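Local coordinates for protein Pcdhgb2 (Mus musculus, PDB 5SZR) that is a potential calcium-dependent cell-adhesion protein of the clustered protocadherins that may help establish and maintain specific neuronal connections in the brain, at residues Asn182-Ala187 with Ser196-Ile201. Sequence-based numbering, arbitrary orientation.
Sequences NVTIVA and SSNVII. With MAN (alpha-D-mannopyranose), chain X; NAG (2-acetamido-2-deoxy-beta-D-glucopyranose), chain D.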
loop_
_atom_site.group_PDB
_atom_site.type_symbol
_atom_site.label_atom_id
_atom_site.label_comp_id
_atom_site.label_asym_id
_atom_site.label_seq_id
_atom_site.Cartn_x
_atom_site.Cartn_y
_atom_site.Cartn_z
ATOM N N ASN A 182 0.407 16.273 9.865
ATOM C CA ASN A 182 -0.057 17.437 10.617
ATOM C C ASN A 182 1.159 18.073 11.283
ATOM O O ASN A 182 1.720 17.511 12.230
ATOM C CB ASN A 182 -1.123 17.053 11.643
ATOM C CG ASN A 182 -2.521 17.033 11.052
ATOM O OD1 ASN A 182 -2.796 17.710 10.062
ATOM N ND2 ASN A 182 -3.416 16.258 11.662
ATOM N N VAL A 183 1.566 19.238 10.786
ATOM C CA VAL A 183 2.773 19.920 11.243
ATOM C C VAL A 183 2.354 21.140 12.051
ATOM O O VAL A 183 1.713 22.057 11.521
ATOM C CB VAL A 183 3.675 20.319 10.065
ATOM C CG1 VAL A 183 4.982 20.907 10.566
ATOM C CG2 VAL A 183 3.935 19.112 9.170
ATOM N N THR A 184 2.723 21.151 13.331
ATOM C CA THR A 184 2.381 22.232 14.248
ATOM C C THR A 184 3.573 23.171 14.397
ATOM O O THR A 184 4.642 22.756 14.860
ATOM C CB THR A 184 1.969 21.682 15.614
ATOM O OG1 THR A 184 0.705 21.016 15.503
ATOM C CG2 THR A 184 1.855 22.811 16.628
ATOM N N ILE A 185 3.388 24.428 14.010
ATOM C CA ILE A 185 4.412 25.457 14.145
ATOM C C ILE A 185 4.029 26.358 15.313
ATOM O O ILE A 185 2.921 26.905 15.346
ATOM C CB ILE A 185 4.571 26.262 12.847
ATOM C CG1 ILE A 185 5.152 25.373 11.745
ATOM C CG2 ILE A 185 5.442 27.492 13.084
ATOM C CD1 ILE A 185 5.365 26.084 10.433
ATOM N N VAL A 186 4.940 26.510 16.273
ATOM C CA VAL A 186 4.693 27.272 17.493
ATOM C C VAL A 186 5.548 28.531 17.465
ATOM O O VAL A 186 6.739 28.473 17.137
ATOM C CB VAL A 186 4.991 26.437 18.750
ATOM C CG1 VAL A 186 4.734 27.254 20.008
ATOM C CG2 VAL A 186 4.154 25.167 18.755
ATOM N N ALA A 187 4.941 29.665 17.810
ATOM C CA ALA A 187 5.626 30.950 17.866
ATOM C C ALA A 187 5.416 31.562 19.241
ATOM O O ALA A 187 4.290 31.588 19.745
ATOM C CB ALA A 187 5.116 31.894 16.774
ATOM N N SER A 196 2.443 32.754 23.576
ATOM C CA SER A 196 2.686 31.889 22.426
ATOM C C SER A 196 1.380 31.539 21.725
ATOM O O SER A 196 0.312 31.507 22.339
ATOM C CB SER A 196 3.413 30.593 22.830
ATOM O OG SER A 196 2.928 30.074 24.061
ATOM N N SER A 197 1.486 31.266 20.424
ATOM C CA SER A 197 0.395 30.722 19.625
ATOM C C SER A 197 0.964 29.658 18.696
ATOM O O SER A 197 2.181 29.483 18.594
ATOM C CB SER A 197 -0.318 31.810 18.817
ATOM O OG SER A 197 0.473 32.218 17.713
ATOM N N ASN A 198 0.077 28.942 18.004
ATOM C CA ASN A 198 0.523 27.895 17.094
ATOM C C ASN A 198 -0.450 27.750 15.931
ATOM O O ASN A 198 -1.607 28.176 16.004
ATOM C CB ASN A 198 0.707 26.552 17.823
ATOM C CG ASN A 198 -0.585 26.013 18.427
ATOM O OD1 ASN A 198 -1.612 25.906 17.755
ATOM N ND2 ASN A 198 -0.528 25.655 19.704
ATOM N N VAL A 199 0.041 27.140 14.851
ATOM C CA VAL A 199 -0.768 26.820 13.679
ATOM C C VAL A 199 -0.402 25.418 13.207
ATOM O O VAL A 199 0.770 25.026 13.231
ATOM C CB VAL A 199 -0.580 27.840 12.536
ATOM C CG1 VAL A 199 -1.147 29.198 12.929
ATOM C CG2 VAL A 199 0.888 27.958 12.155
ATOM N N ILE A 200 -1.409 24.668 12.775
ATOM C CA ILE A 200 -1.234 23.298 12.308
ATOM C C ILE A 200 -1.348 23.299 10.791
ATOM O O ILE A 200 -2.385 23.687 10.240
ATOM C CB ILE A 200 -2.258 22.349 12.946
ATOM C CG1 ILE A 200 -2.110 22.385 14.471
ATOM C CG2 ILE A 200 -2.084 20.939 12.406
ATOM C CD1 ILE A 200 -3.154 21.595 15.209
ATOM N N ILE A 201 -0.276 22.890 10.120
ATOM C CA ILE A 201 -0.251 22.769 8.669
ATOM C C ILE A 201 -0.469 21.305 8.325
ATOM O O ILE A 201 0.302 20.438 8.754
ATOM C CB ILE A 201 1.076 23.271 8.080
ATOM C CG1 ILE A 201 1.373 24.693 8.554
ATOM C CG2 ILE A 201 1.039 23.208 6.562
ATOM C CD1 ILE A 201 2.674 25.238 8.028
HETATM C C1 MAN X . 1.892 29.090 23.848
HETATM C C2 MAN X . 1.410 29.292 25.307
HETATM C C3 MAN X . 2.483 28.808 26.281
HETATM C C4 MAN X . 2.918 27.367 25.937
HETATM C C5 MAN X . 3.428 27.316 24.479
HETATM C C6 MAN X . 3.837 25.923 24.021
HETATM O O2 MAN X . 0.241 28.510 25.599
HETATM O O3 MAN X . 2.048 28.897 27.636
HETATM O O4 MAN X . 3.950 26.947 26.817
HETATM O O5 MAN X . 2.378 27.779 23.593
HETATM O O6 MAN X . 5.193 25.700 24.406
HETATM C C1 NAG D . -4.776 16.161 11.180
HETATM C C2 NAG D . -5.213 14.708 10.998
HETATM C C3 NAG D . -6.618 14.662 10.412
HETATM C C4 NAG D . -7.583 15.434 11.303
HETATM C C5 NAG D . -7.081 16.867 11.494
HETATM C C6 NAG D . -7.927 17.673 12.457
HETATM C C7 NAG D . -3.544 12.953 10.605
HETATM C C8 NAG D . -2.637 12.308 9.600
HETATM N N2 NAG D . -4.283 13.973 10.156
HETATM O O3 NAG D . -7.033 13.308 10.272
HETATM O O4 NAG D . -8.883 15.433 10.718
HETATM O O5 NAG D . -5.740 16.860 12.017
HETATM O O6 NAG D . -7.834 17.165 13.781
HETATM O O7 NAG D . -3.605 12.568 11.769
#
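Ile185 and Ile201 both hold CG1 anti to the carbonyl carbon, with CD1 anti to CA (chi2 -179° and 179°). Their side chains cross, bringing Ile185 CD1 to 3.7 Å from Ile201 CD1. Thr184 likewise sets OG1 beside its backbone N (chi1 -70°), where the hydroxyl lies against Ile200 CG1 at 3.3 Å, the two side chains running side by side on the sugar-bearing face. Between these two layers of side chains runs a regular antiparallel ladder, in which the hydrogen-bonded pairs Val183-Ile201, Ile185-Val199 and Ala187-Ser197 each close two backbone bonds. Ile201 N donates to Val183 O at 2.6 Å in a nearly straight bond. In the non-hydrogen-bonded pair Val186-Asn198, Val186 CG2 rests 3.8 Å from Asn198 CB.

Such two-faced strands illustrate how a cadherin repeat, here the second of the four in this extracellular fragment, divides core from surface. Val183, Ile185, Ala187, Val199 and Ile201 point inward, whereas the other face carries glycans: Asn182 ND2 is bonded to N-acetylglucosamine, its OD1 hydrogen-bonded to Thr202 OG1, and Ser196 OG bears an O-linked mannose.

The segments form a hairpin of strands 180-189 and 196-206, central in a mixed sheet flanked by strands 145-149 and 119-120. Across the sandwich, Ile185 and Ile201 meet Ile132 of strand 128-135, while Val199 packs on Val110 and Val112 of strand 109-113.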